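Local coordinates for protein geranylgeranyl pyrophosphate synthetase (Pyrococcus horikoshii, PDB 1WY0) that probably makes geranylgeranyl diphosphate, the C20 isoprenoid precursor, by condensing isopentenyl diphosphate with shorter allylic diphosphates, at residues K16-K21 with R67-A72; K21-I26 with A37-P42; F52-S57 with E183-V188; A72-L77 with S119-A124. All blocks are in the same frame, centred on the assembly; numbering follows the deposited sequence.

Contact 1 (K16-K21 with R67-A72)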
loop_
_atom_site.group_PDB
_atom_site.type_symbol
_atom_site.label_atom_id
_atom_site.label_comp_id
_atom_site.label_asym_id
_atom_site.label_seq_id
_atom_site.Cartn_x
_atom_site.Cartn_y
_atom_site.Cartn_z
ATOM N N LYS A 16 21.313 -0.536 -14.581
ATOM C CA LYS A 16 21.680 -1.942 -14.458
ATOM C C LYS A 16 21.755 -2.414 -13.011
ATOM O O LYS A 16 21.171 -3.433 -12.655
ATOM C CB LYS A 16 23.034 -2.208 -15.125
ATOM C CG LYS A 16 22.987 -2.353 -16.638
ATOM C CD LYS A 16 24.372 -2.699 -17.183
ATOM C CE LYS A 16 24.312 -3.238 -18.610
ATOM N NZ LYS A 16 25.607 -3.034 -19.338
ATOM N N LEU A 17 22.494 -1.675 -12.189
ATOM C CA LEU A 17 22.667 -2.016 -10.782
ATOM C C LEU A 17 21.319 -2.004 -10.087
ATOM O O LEU A 17 20.982 -2.904 -9.323
ATOM C CB LEU A 17 23.579 -0.996 -10.095
ATOM C CG LEU A 17 24.832 -0.507 -10.828
ATOM C CD1 LEU A 17 25.263 0.836 -10.248
ATOM C CD2 LEU A 17 25.947 -1.542 -10.703
ATOM N N ILE A 18 20.557 -0.955 -10.357
ATOM C CA ILE A 18 19.248 -0.791 -9.763
ATOM C C ILE A 18 18.327 -1.923 -10.171
ATOM O O ILE A 18 17.625 -2.483 -9.338
ATOM C CB ILE A 18 18.652 0.561 -10.175
ATOM C CG1 ILE A 18 19.586 1.674 -9.695
ATOM C CG2 ILE A 18 17.243 0.717 -9.610
ATOM C CD1 ILE A 18 19.723 1.773 -8.197
ATOM N N ASP A 19 18.350 -2.283 -11.448
ATOM C CA ASP A 19 17.481 -3.348 -11.921
ATOM C C ASP A 19 17.755 -4.721 -11.333
ATOM O O ASP A 19 16.825 -5.484 -11.103
ATOM C CB ASP A 19 17.489 -3.414 -13.453
ATOM C CG ASP A 19 16.569 -2.383 -14.071
ATOM O OD1 ASP A 19 15.534 -2.082 -13.442
ATOM O OD2 ASP A 19 16.860 -1.882 -15.177
ATOM N N GLU A 20 19.018 -5.048 -11.089
ATOM C CA GLU A 20 19.327 -6.347 -10.506
ATOM C C GLU A 20 18.663 -6.418 -9.129
ATOM O O GLU A 20 18.012 -7.403 -8.792
ATOM C CB GLU A 20 20.843 -6.527 -10.364
ATOM C CG GLU A 20 21.589 -6.718 -11.688
ATOM C CD GLU A 20 23.086 -6.914 -11.491
ATOM O OE1 GLU A 20 23.618 -7.942 -11.975
ATOM O OE2 GLU A 20 23.728 -6.051 -10.845
ATOM N N LYS A 21 18.813 -5.359 -8.340
ATOM C CA LYS A 21 18.227 -5.320 -7.004
ATOM C C LYS A 21 16.706 -5.384 -7.027
ATOM O O LYS A 21 16.093 -6.070 -6.206
ATOM C CB LYS A 21 18.684 -4.064 -6.256
ATOM C CG LYS A 21 20.166 -4.067 -5.921
ATOM C CD LYS A 21 20.575 -5.366 -5.248
ATOM C CE LYS A 21 22.092 -5.468 -5.087
ATOM N NZ LYS A 21 22.483 -6.788 -4.509
ATOM N N ARG A 67 26.217 2.785 -1.771
ATOM C CA ARG A 67 25.505 2.508 -0.533
ATOM C C ARG A 67 24.062 3.017 -0.572
ATOM O O ARG A 67 23.255 2.746 0.310
ATOM C CB ARG A 67 26.300 3.100 0.631
ATOM C CG ARG A 67 27.611 2.335 0.834
ATOM C CD ARG A 67 28.472 2.909 1.968
ATOM N NE ARG A 67 27.856 2.650 3.275
ATOM C CZ ARG A 67 28.108 1.468 3.867
ATOM N NH1 ARG A 67 28.900 0.581 3.287
ATOM N NH2 ARG A 67 27.556 1.199 5.052
ATOM N N ALA A 68 23.755 3.790 -1.636
ATOM C CA ALA A 68 22.395 4.293 -1.798
ATOM C C ALA A 68 21.593 3.478 -2.819
ATOM O O ALA A 68 20.637 3.955 -3.425
ATOM C CB ALA A 68 22.480 5.751 -2.257
ATOM N N ILE A 69 21.999 2.210 -3.008
ATOM C CA ILE A 69 21.336 1.389 -4.028
ATOM C C ILE A 69 19.956 0.893 -3.572
ATOM O O ILE A 69 18.935 1.054 -4.231
ATOM C CB ILE A 69 22.235 0.192 -4.352
ATOM C CG1 ILE A 69 23.500 0.650 -5.085
ATOM C CG2 ILE A 69 21.488 -0.768 -5.297
ATOM C CD1 ILE A 69 23.179 1.347 -6.412
ATOM N N TYR A 70 19.858 0.250 -2.411
ATOM C CA TYR A 70 18.555 -0.228 -1.956
ATOM C C TYR A 70 17.578 0.909 -1.662
ATOM O O TYR A 70 16.376 0.771 -1.883
ATOM C CB TYR A 70 18.699 -1.139 -0.739
ATOM C CG TYR A 70 18.978 -2.573 -1.111
ATOM C CD1 TYR A 70 20.279 -3.070 -1.142
ATOM C CD2 TYR A 70 17.935 -3.440 -1.433
ATOM C CE1 TYR A 70 20.533 -4.392 -1.479
ATOM C CE2 TYR A 70 18.178 -4.764 -1.772
ATOM C CZ TYR A 70 19.481 -5.237 -1.791
ATOM O OH TYR A 70 19.721 -6.556 -2.113
ATOM N N PRO A 71 18.072 2.037 -1.132
ATOM C CA PRO A 71 17.159 3.148 -0.855
ATOM C C PRO A 71 16.638 3.738 -2.164
ATOM O O PRO A 71 15.530 4.270 -2.220
ATOM C CB PRO A 71 18.041 4.128 -0.087
ATOM C CG PRO A 71 18.912 3.213 0.689
ATOM C CD PRO A 71 19.308 2.181 -0.341
ATOM N N ALA A 72 17.454 3.651 -3.213
ATOM C CA ALA A 72 17.066 4.152 -4.528
ATOM C C ALA A 72 16.051 3.163 -5.092
ATOM O O ALA A 72 15.096 3.550 -5.760
ATOM C CB ALA A 72 18.271 4.235 -5.443
#

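Contact 2 (K21-I26 with A37-P42)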
loop_
_atom_site.group_PDB
_atom_site.type_symbol
_atom_site.label_atom_id
_atom_site.label_comp_id
_atom_site.label_asym_id
_atom_site.label_seq_id
_atom_site.Cartn_x
_atom_site.Cartn_y
_atom_site.Cartn_z
ATOM N N LYS A 21 18.813 -5.359 -8.340
ATOM C CA LYS A 21 18.227 -5.320 -7.004
ATOM C C LYS A 21 16.706 -5.384 -7.027
ATOM O O LYS A 21 16.093 -6.070 -6.206
ATOM C CB LYS A 21 18.684 -4.064 -6.256
ATOM C CG LYS A 21 20.166 -4.067 -5.921
ATOM C CD LYS A 21 20.575 -5.366 -5.248
ATOM C CE LYS A 21 22.092 -5.468 -5.087
ATOM N NZ LYS A 21 22.483 -6.788 -4.509
ATOM N N ILE A 22 16.100 -4.674 -7.971
ATOM C CA ILE A 22 14.654 -4.674 -8.090
ATOM C C ILE A 22 14.122 -6.078 -8.316
ATOM O O ILE A 22 13.236 -6.541 -7.600
ATOM C CB ILE A 22 14.178 -3.780 -9.263
ATOM C CG1 ILE A 22 14.244 -2.308 -8.851
ATOM C CG2 ILE A 22 12.760 -4.169 -9.679
ATOM C CD1 ILE A 22 13.850 -1.351 -9.940
ATOM N N PHE A 23 14.676 -6.765 -9.304
ATOM C CA PHE A 23 14.202 -8.099 -9.620
ATOM C C PHE A 23 14.631 -9.217 -8.687
ATOM O O PHE A 23 14.224 -10.361 -8.862
ATOM C CB PHE A 23 14.539 -8.421 -11.074
ATOM C CG PHE A 23 13.736 -7.607 -12.050
ATOM C CD1 PHE A 23 12.349 -7.722 -12.085
ATOM C CD2 PHE A 23 14.350 -6.684 -12.885
ATOM C CE1 PHE A 23 11.587 -6.929 -12.927
ATOM C CE2 PHE A 23 13.597 -5.882 -13.735
ATOM C CZ PHE A 23 12.211 -6.005 -13.755
ATOM N N GLU A 24 15.448 -8.904 -7.689
ATOM C CA GLU A 24 15.819 -9.938 -6.741
ATOM C C GLU A 24 14.812 -9.808 -5.604
ATOM O O GLU A 24 14.592 -10.747 -4.838
ATOM C CB GLU A 24 17.257 -9.767 -6.242
ATOM C CG GLU A 24 17.469 -8.792 -5.107
ATOM C CD GLU A 24 18.893 -8.860 -4.580
ATOM O OE1 GLU A 24 19.821 -8.958 -5.414
ATOM O OE2 GLU A 24 19.083 -8.815 -3.342
ATOM N N LEU A 25 14.193 -8.630 -5.518
ATOM C CA LEU A 25 13.163 -8.356 -4.521
ATOM C C LEU A 25 11.830 -8.884 -5.056
ATOM O O LEU A 25 11.033 -9.442 -4.307
ATOM C CB LEU A 25 13.054 -6.854 -4.243
ATOM C CG LEU A 25 14.036 -6.217 -3.254
ATOM C CD1 LEU A 25 13.826 -4.724 -3.238
ATOM C CD2 LEU A 25 13.825 -6.786 -1.854
ATOM N N ILE A 26 11.586 -8.697 -6.351
ATOM C CA ILE A 26 10.359 -9.189 -6.964
ATOM C C ILE A 26 10.701 -10.169 -8.081
ATOM O O ILE A 26 10.634 -9.849 -9.270
ATOM C CB ILE A 26 9.453 -8.038 -7.517
ATOM C CG1 ILE A 26 10.214 -7.163 -8.512
ATOM C CG2 ILE A 26 8.966 -7.161 -6.371
ATOM C CD1 ILE A 26 9.346 -6.083 -9.133
ATOM N N ALA A 37 2.413 -9.769 -12.165
ATOM C CA ALA A 37 1.625 -8.546 -12.186
ATOM C C ALA A 37 2.416 -7.379 -11.595
ATOM O O ALA A 37 2.479 -6.291 -12.151
ATOM C CB ALA A 37 0.358 -8.783 -11.363
ATOM N N ALA A 38 3.095 -7.671 -10.488
ATOM C CA ALA A 38 3.998 -6.712 -9.845
ATOM C C ALA A 38 5.215 -6.369 -10.716
ATOM O O ALA A 38 5.681 -5.226 -10.733
ATOM C CB ALA A 38 4.472 -7.265 -8.506
ATOM N N ARG A 39 5.735 -7.365 -11.425
ATOM C CA ARG A 39 6.888 -7.178 -12.301
ATOM C C ARG A 39 6.557 -6.476 -13.613
ATOM O O ARG A 39 7.439 -5.908 -14.249
ATOM C CB ARG A 39 7.526 -8.535 -12.628
ATOM C CG ARG A 39 8.483 -9.060 -11.569
ATOM C CD ARG A 39 8.651 -10.582 -11.682
ATOM N NE ARG A 39 9.228 -10.992 -12.959
ATOM C CZ ARG A 39 10.527 -11.174 -13.174
ATOM N NH1 ARG A 39 11.398 -10.992 -12.194
ATOM N NH2 ARG A 39 10.956 -11.523 -14.379
ATOM N N HIS A 40 5.292 -6.506 -14.017
ATOM C CA HIS A 40 4.890 -5.914 -15.286
ATOM C C HIS A 40 5.415 -4.501 -15.589
ATOM O O HIS A 40 6.048 -4.282 -16.627
ATOM C CB HIS A 40 3.363 -5.942 -15.420
ATOM C CG HIS A 40 2.878 -5.568 -16.787
ATOM N ND1 HIS A 40 3.159 -6.319 -17.907
ATOM C CD2 HIS A 40 2.161 -4.505 -17.222
ATOM C CE1 HIS A 40 2.641 -5.735 -18.972
ATOM N NE2 HIS A 40 2.029 -4.632 -18.584
ATOM N N TYR A 41 5.165 -3.529 -14.716
ATOM C CA TYR A 41 5.664 -2.188 -15.025
ATOM C C TYR A 41 7.183 -2.078 -14.927
ATOM O O TYR A 41 7.813 -1.463 -15.782
ATOM C CB TYR A 41 4.985 -1.130 -14.153
ATOM C CG TYR A 41 3.558 -0.822 -14.577
ATOM C CD1 TYR A 41 3.042 -1.310 -15.780
ATOM C CD2 TYR A 41 2.731 -0.038 -13.778
ATOM C CE1 TYR A 41 1.741 -1.027 -16.171
ATOM C CE2 TYR A 41 1.432 0.254 -14.157
ATOM C CZ TYR A 41 0.937 -0.240 -15.352
ATOM O OH TYR A 41 -0.363 0.054 -15.717
ATOM N N PRO A 42 7.793 -2.667 -13.882
ATOM C CA PRO A 42 9.249 -2.608 -13.737
ATOM C C PRO A 42 9.967 -3.195 -14.963
ATOM O O PRO A 42 11.046 -2.737 -15.335
ATOM C CB PRO A 42 9.491 -3.426 -12.474
ATOM C CG PRO A 42 8.300 -3.067 -11.644
ATOM C CD PRO A 42 7.171 -3.170 -12.646
#

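Contact 3 (F52-S57 with E183-V188)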
loop_
_atom_site.group_PDB
_atom_site.type_symbol
_atom_site.label_atom_id
_atom_site.label_comp_id
_atom_site.label_asym_id
_atom_site.label_seq_id
_atom_site.Cartn_x
_atom_site.Cartn_y
_atom_site.Cartn_z
ATOM N N PHE A 52 18.218 7.213 -10.303
ATOM C CA PHE A 52 19.401 7.900 -10.811
ATOM C C PHE A 52 19.655 9.161 -9.998
ATOM O O PHE A 52 20.795 9.494 -9.691
ATOM C CB PHE A 52 19.222 8.284 -12.286
ATOM C CG PHE A 52 20.441 8.930 -12.899
ATOM C CD1 PHE A 52 21.585 8.186 -13.161
ATOM C CD2 PHE A 52 20.447 10.287 -13.201
ATOM C CE1 PHE A 52 22.715 8.783 -13.715
ATOM C CE2 PHE A 52 21.572 10.896 -13.756
ATOM C CZ PHE A 52 22.709 10.139 -14.014
ATOM N N VAL A 53 18.589 9.864 -9.645
ATOM C CA VAL A 53 18.731 11.080 -8.868
ATOM C C VAL A 53 19.263 10.736 -7.490
ATOM O O VAL A 53 20.023 11.503 -6.895
ATOM C CB VAL A 53 17.385 11.813 -8.761
ATOM C CG1 VAL A 53 17.476 12.974 -7.776
ATOM C CG2 VAL A 53 16.995 12.320 -10.132
ATOM N N VAL A 54 18.881 9.569 -6.988
ATOM C CA VAL A 54 19.340 9.135 -5.682
ATOM C C VAL A 54 20.861 8.949 -5.696
ATOM O O VAL A 54 21.589 9.668 -5.012
ATOM C CB VAL A 54 18.681 7.797 -5.265
ATOM C CG1 VAL A 54 19.216 7.360 -3.917
ATOM C CG2 VAL A 54 17.158 7.954 -5.203
ATOM N N LEU A 55 21.325 7.978 -6.477
ATOM C CA LEU A 55 22.750 7.675 -6.581
ATOM C C LEU A 55 23.572 8.881 -7.028
ATOM O O LEU A 55 24.675 9.092 -6.539
ATOM C CB LEU A 55 22.977 6.507 -7.548
ATOM C CG LEU A 55 22.189 5.235 -7.221
ATOM C CD1 LEU A 55 22.512 4.146 -8.231
ATOM C CD2 LEU A 55 22.520 4.776 -5.815
ATOM N N THR A 56 23.037 9.668 -7.953
ATOM C CA THR A 56 23.753 10.843 -8.432
ATOM C C THR A 56 23.820 11.912 -7.351
ATOM O O THR A 56 24.797 12.657 -7.274
ATOM C CB THR A 56 23.090 11.451 -9.688
ATOM O OG1 THR A 56 23.027 10.463 -10.723
ATOM C CG2 THR A 56 23.899 12.633 -10.196
ATOM N N SER A 57 22.788 11.989 -6.517
ATOM C CA SER A 57 22.757 12.976 -5.445
ATOM C C SER A 57 23.740 12.633 -4.342
ATOM O O SER A 57 24.303 13.524 -3.705
ATOM C CB SER A 57 21.352 13.093 -4.856
ATOM O OG SER A 57 20.523 13.888 -5.686
ATOM N N GLU A 183 11.621 15.034 -4.837
ATOM C CA GLU A 183 12.388 15.707 -3.796
ATOM C C GLU A 183 13.043 14.664 -2.892
ATOM O O GLU A 183 14.217 14.782 -2.533
ATOM C CB GLU A 183 11.474 16.597 -2.959
ATOM C CG GLU A 183 12.097 17.049 -1.653
ATOM C CD GLU A 183 11.169 17.913 -0.842
ATOM O OE1 GLU A 183 10.782 17.482 0.251
ATOM O OE2 GLU A 183 10.808 19.017 -1.296
ATOM N N ALA A 184 12.273 13.643 -2.528
ATOM C CA ALA A 184 12.764 12.576 -1.669
ATOM C C ALA A 184 13.947 11.854 -2.296
ATOM O O ALA A 184 14.852 11.424 -1.596
ATOM C CB ALA A 184 11.653 11.589 -1.382
ATOM N N SER A 185 13.925 11.711 -3.617
ATOM C CA SER A 185 15.000 11.049 -4.339
ATOM C C SER A 185 16.322 11.789 -4.108
ATOM O O SER A 185 17.325 11.191 -3.717
ATOM C CB SER A 185 14.689 11.021 -5.840
ATOM O OG SER A 185 13.482 10.333 -6.110
ATOM N N ALA A 186 16.314 13.091 -4.358
ATOM C CA ALA A 186 17.516 13.895 -4.150
ATOM C C ALA A 186 17.889 13.984 -2.668
ATOM O O ALA A 186 19.035 13.822 -2.270
ATOM C CB ALA A 186 17.257 15.297 -4.701
ATOM N N LYS A 187 16.872 14.294 -1.845
ATOM C CA LYS A 187 17.125 14.468 -0.420
ATOM C C LYS A 187 17.722 13.211 0.221
ATOM O O LYS A 187 18.557 13.268 1.113
ATOM C CB LYS A 187 15.802 14.829 0.254
ATOM C CG LYS A 187 15.920 14.864 1.776
ATOM C CD LYS A 187 14.650 15.397 2.442
ATOM C CE LYS A 187 14.951 16.394 3.565
ATOM N NZ LYS A 187 14.211 17.632 3.331
ATOM N N VAL A 188 17.227 12.042 -0.233
ATOM C CA VAL A 188 17.742 10.794 0.316
ATOM C C VAL A 188 19.149 10.490 -0.202
ATOM O O VAL A 188 19.943 9.815 0.442
ATOM C CB VAL A 188 16.791 9.660 -0.071
ATOM C CG1 VAL A 188 17.533 8.325 -0.018
ATOM C CG2 VAL A 188 15.616 9.617 0.887
#

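Contact 4 (A72-L77 with S119-A124)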
loop_
_atom_site.group_PDB
_atom_site.type_symbol
_atom_site.label_atom_id
_atom_site.label_comp_id
_atom_site.label_asym_id
_atom_site.label_seq_id
_atom_site.Cartn_x
_atom_site.Cartn_y
_atom_site.Cartn_z
ATOM N N ALA A 72 17.454 3.651 -3.213
ATOM C CA ALA A 72 17.066 4.152 -4.528
ATOM C C ALA A 72 16.051 3.163 -5.092
ATOM O O ALA A 72 15.096 3.550 -5.760
ATOM C CB ALA A 72 18.271 4.235 -5.443
ATOM N N VAL A 73 16.272 1.884 -4.820
ATOM C CA VAL A 73 15.363 0.851 -5.285
ATOM C C VAL A 73 13.996 1.056 -4.638
ATOM O O VAL A 73 12.966 0.913 -5.287
ATOM C CB VAL A 73 15.902 -0.555 -4.940
ATOM C CG1 VAL A 73 14.822 -1.614 -5.162
ATOM C CG2 VAL A 73 17.113 -0.867 -5.813
ATOM N N ALA A 74 14.004 1.408 -3.357
ATOM C CA ALA A 74 12.782 1.643 -2.599
ATOM C C ALA A 74 11.936 2.673 -3.327
ATOM O O ALA A 74 10.740 2.484 -3.574
ATOM C CB ALA A 74 13.133 2.148 -1.203
ATOM N N ILE A 75 12.577 3.774 -3.673
ATOM C CA ILE A 75 11.901 4.844 -4.369
ATOM C C ILE A 75 11.344 4.420 -5.728
ATOM O O ILE A 75 10.249 4.841 -6.100
ATOM C CB ILE A 75 12.839 6.058 -4.512
ATOM C CG1 ILE A 75 13.045 6.680 -3.125
ATOM C CG2 ILE A 75 12.257 7.075 -5.499
ATOM C CD1 ILE A 75 13.668 8.073 -3.139
ATOM N N GLU A 76 12.067 3.584 -6.469
ATOM C CA GLU A 76 11.554 3.156 -7.772
ATOM C C GLU A 76 10.390 2.199 -7.579
ATOM O O GLU A 76 9.487 2.139 -8.406
ATOM C CB GLU A 76 12.639 2.480 -8.613
ATOM C CG GLU A 76 12.185 2.059 -10.023
ATOM C CD GLU A 76 11.749 3.224 -10.915
ATOM O OE1 GLU A 76 11.776 4.386 -10.471
ATOM O OE2 GLU A 76 11.367 2.976 -12.086
ATOM N N LEU A 77 10.419 1.435 -6.498
ATOM C CA LEU A 77 9.337 0.503 -6.205
ATOM C C LEU A 77 8.097 1.311 -5.817
ATOM O O LEU A 77 6.980 0.987 -6.210
ATOM C CB LEU A 77 9.739 -0.445 -5.066
ATOM C CG LEU A 77 10.775 -1.485 -5.499
ATOM C CD1 LEU A 77 11.169 -2.391 -4.326
ATOM C CD2 LEU A 77 10.190 -2.306 -6.651
ATOM N N SER A 119 5.057 -2.624 -0.263
ATOM C CA SER A 119 5.661 -3.401 0.803
ATOM C C SER A 119 7.141 -3.682 0.477
ATOM O O SER A 119 8.003 -3.634 1.354
ATOM C CB SER A 119 4.905 -4.726 0.948
ATOM O OG SER A 119 5.480 -5.545 1.951
ATOM N N LYS A 120 7.435 -3.977 -0.787
ATOM C CA LYS A 120 8.841 -4.304 -1.017
ATOM C C LYS A 120 9.728 -3.052 -1.057
ATOM O O LYS A 120 10.916 -3.090 -0.766
ATOM C CB LYS A 120 8.945 -5.057 -2.344
ATOM C CG LYS A 120 8.251 -6.421 -2.292
ATOM C CD LYS A 120 9.249 -7.576 -2.184
ATOM C CE LYS A 120 8.560 -8.933 -2.013
ATOM N NZ LYS A 120 9.548 -9.944 -1.646
ATOM N N ALA A 121 9.175 -1.865 -1.283
ATOM C CA ALA A 121 9.953 -0.645 -1.162
ATOM C C ALA A 121 10.546 -0.558 0.247
ATOM O O ALA A 121 11.698 -0.161 0.422
ATOM C CB ALA A 121 9.072 0.564 -1.441
ATOM N N PHE A 122 9.749 -0.910 1.251
ATOM C CA PHE A 122 10.247 -0.856 2.616
ATOM C C PHE A 122 11.126 -2.065 2.925
ATOM O O PHE A 122 12.001 -2.027 3.780
ATOM C CB PHE A 122 9.047 -0.830 3.562
ATOM C CG PHE A 122 8.420 0.533 3.550
ATOM C CD1 PHE A 122 8.989 1.557 4.299
ATOM C CD2 PHE A 122 7.279 0.764 2.800
ATOM C CE1 PHE A 122 8.410 2.818 4.292
ATOM C CE2 PHE A 122 6.705 2.033 2.797
ATOM C CZ PHE A 122 7.268 3.063 3.542
ATOM N N GLU A 123 10.950 -3.173 2.210
ATOM C CA GLU A 123 11.880 -4.234 2.468
ATOM C C GLU A 123 13.213 -3.853 1.888
ATOM O O GLU A 123 14.264 -4.186 2.420
ATOM C CB GLU A 123 11.383 -5.501 1.795
ATOM C CG GLU A 123 12.163 -6.719 2.274
ATOM C CD GLU A 123 12.034 -7.838 1.269
ATOM O OE1 GLU A 123 10.949 -8.039 0.752
ATOM O OE2 GLU A 123 13.023 -8.527 1.034
ATOM N N ALA A 124 13.194 -3.049 0.826
ATOM C CA ALA A 124 14.417 -2.508 0.232
ATOM C C ALA A 124 15.062 -1.513 1.193
ATOM O O ALA A 124 16.278 -1.475 1.330
ATOM C CB ALA A 124 14.102 -1.817 -1.093
#

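Contact 1 (K16-K21 with R67-A72)
Ile18 and Ile69 bring their terminal methyls together between helix 3-25 and the first turn of helix 69-90, with 3.9 Å from Ile18 CD1 to Ile69 CD1. This is the apolar part of the contact. The two side chains meet at a slant, and only their ends touch. In Ile18 the chi2 of -64° turns CD1 into a position where it also reaches the methyl of Ala72, CD1 to CB 4.0 Å. Leu17, partly exposed, adds a looser touch, its CB lying 4.4 Å from Ile69 CD1.

The second kind of contact is made by the methylenes of Lys21. Its CG rests on Ile69 CG2 at 3.6 Å and also lies over one face of the Tyr70 ring. The chain is bent at chi2 (-50°), which carries CD to the phenol end of Tyr70, 3.5 Å from the OH. The lysine and tyrosine side chains cross at about a right angle, and the methylenes of the lysine do the packing. Its ammonium forms a long, weak ion pair with Glu24, whose carboxylate also lies close to Tyr70 OH.

Apart from that polar fringe, van der Waals packing holds the two helices together here. Leu55 of helix 49-57 closes against both Ile18 and Ile69, and Val54 of the same helix touches Ala72. One turn further along helix 69-90, Val73 packs on Ile18 and Lys21. Helix 3-25 thus crosses the start of helix 69-90 at a slant, and helix 49-57 packs against both.

Contact 2 (K21-I26 with A37-P42)
Arg39 and Ile26 join two consecutive helices of the all-helical polyprenyl synthase fold, helix 3-25 and helix 32-40, across the short connection between them. Ile26 is the first residue to leave the helical path, and its carbonyl receives Arg39 NH1 at 3.2 Å. The bond is nearly straight (171° at the hydrogen), uses a lone pair in the carbonyl plane, and lies in the guanidinium plane. Together with the salt bridge from Glu36 to NE of the same guanidinium, it is likely to hold the flat group in its rotation.

The aliphatic part of the arginine is packed as well. Ile26 CG1 stands in the crowded position between its own N and C (chi1 56°), and the side chain slides past that of Arg39 in the opposite direction, CD1 to CG 3.9 Å. A leucine in place of Arg39 would probably leave the Ile26 carbonyl without this donor and Glu36 without its charged mate.

Phe23 approaches the guanidinium from one side. Its CE1 lies over the guanidinium face, offset toward the rim, with the two planes 61° apart; Arg39 NH1 comes to 3.4 Å from Phe23 CD1. Pro42 touches both neighbours: its CG lies 4.1 Å from Ile26 CD1, and its CB 4.0 Å from Phe23 CZ.

Contact 3 (F52-S57 with E183-V188)
While Val53, Val54 and Ser57 press on Ser185 and Ala186, the aromatic ring of Phe52 takes no part across the contact: over the centre of one of its faces sits Thr56 OG1, 3.2 Å above the plane. Thr56 OG1 donates to Phe52 O, above the carbonyl plane, and Thr56 N comes to that oxygen from the other face. The carbonyl of Val53 is gripped in the same two-sided way, by Ser57 N on one face and Ser57 OG on the other, the hydroxyl at 2.7 Å from Val53 O.

Turned back onto its own helix like this, with OG beside the backbone N (chi1 -79°), Ser57 presents its oxygen to Ala186, with OG 3.4 Å from Ala186 CA. An alanine here would probably leave Val53 O with the backbone N as its remaining donor of the two and open a small gap against Ala186.

Val53 CG1 lies 3.6 Å from Ala186 N, against the backbone of the facing helix. Val54 meets Ser185 in two ways: its CA-H points at Ser185 O, with CA 3.5 Å from that oxygen, and its CG2 packs on Ser185 CB at 4.0 Å. Ser185 OG bonds to Leu181 O in its own helix. With Ser57, Ser185 and Ala186 in the interface, the axes of the two short segments approach to 7.3 Å, running in the same general direction at a crossing angle of -24°.

Around this pair, helix 69-90 covers Val54 and Ser185 through Ile75, helix 197-224 covers Val53 and Ser57 through Trp206 and Leu203, and helix 132-159 meets Val188 through Val141.

Contact 4 (A72-L77 with S119-A124)
Ala74 and Ala121 mark the closest point of an antiparallel helix pair, helix 69-90 against helix 107-126, with their CA atoms 3.9 Å apart and the axes of the short segments at 174°. Each alanine methyl rests on a carbonyl oxygen of the other helix: Ala74 CB sits 3.2 Å from Ala121 O, and Ala121 CB lies 3.3 Å from Ala74 O. Ala124 continues the row one turn on, its CB 3.9 Å from Ala74 N and beside Val73 CG1.

In the isoprenoid synthase fold these are core helices, and helix 69-90 carries at its C-terminal end the aspartate-rich DDxxD sequence that in relatives binds magnesium and the allylic diphosphate. Helix 107-126 turns its other side to the second subunit, where Phe122 stacks on Phe122 of that chain.

Leu77 supplies the largest side chain from helix 69-90. Its CB lies 3.8 Å from Ala121 CB. With CG anti to the carbonyl carbon (chi1 -72°) the branch is directed at helix 107-126, and CD1 lies 3.6 Å from Lys120 C. The lysine touches Leu77 through its CB and then bends off, its NZ donating to Leu25 O, the end of helix 3-25, with a weaker salt bridge to Glu123 OE1.

How the contacts relate
All four contacts are largely buried. Contacts 3 and 4 are wholly so, whereas contacts 1 and 2 also involve partly exposed residues. Contacts 1 and 4 share Ala72 and use neighbouring sides of helix 69-90; contacts 1 and 2 share Lys21 on helix 3-25. The centre of contact 3 lies nearest that of the chain, about 13 Å away, and the contact meets contacts 1 and 4 through Leu55, Val54 and Ile75. The chemistry follows the place: small residues allow close helix approach in contacts 3 and 4, contact 1 joins larger aliphatic groups, a tyrosine and the methylenes of a lysine, while contact 2 alone has a hydrogen bond between its segments, made by a guanidinium. Leu25 packing on Ala124 ties contacts 2 and 4.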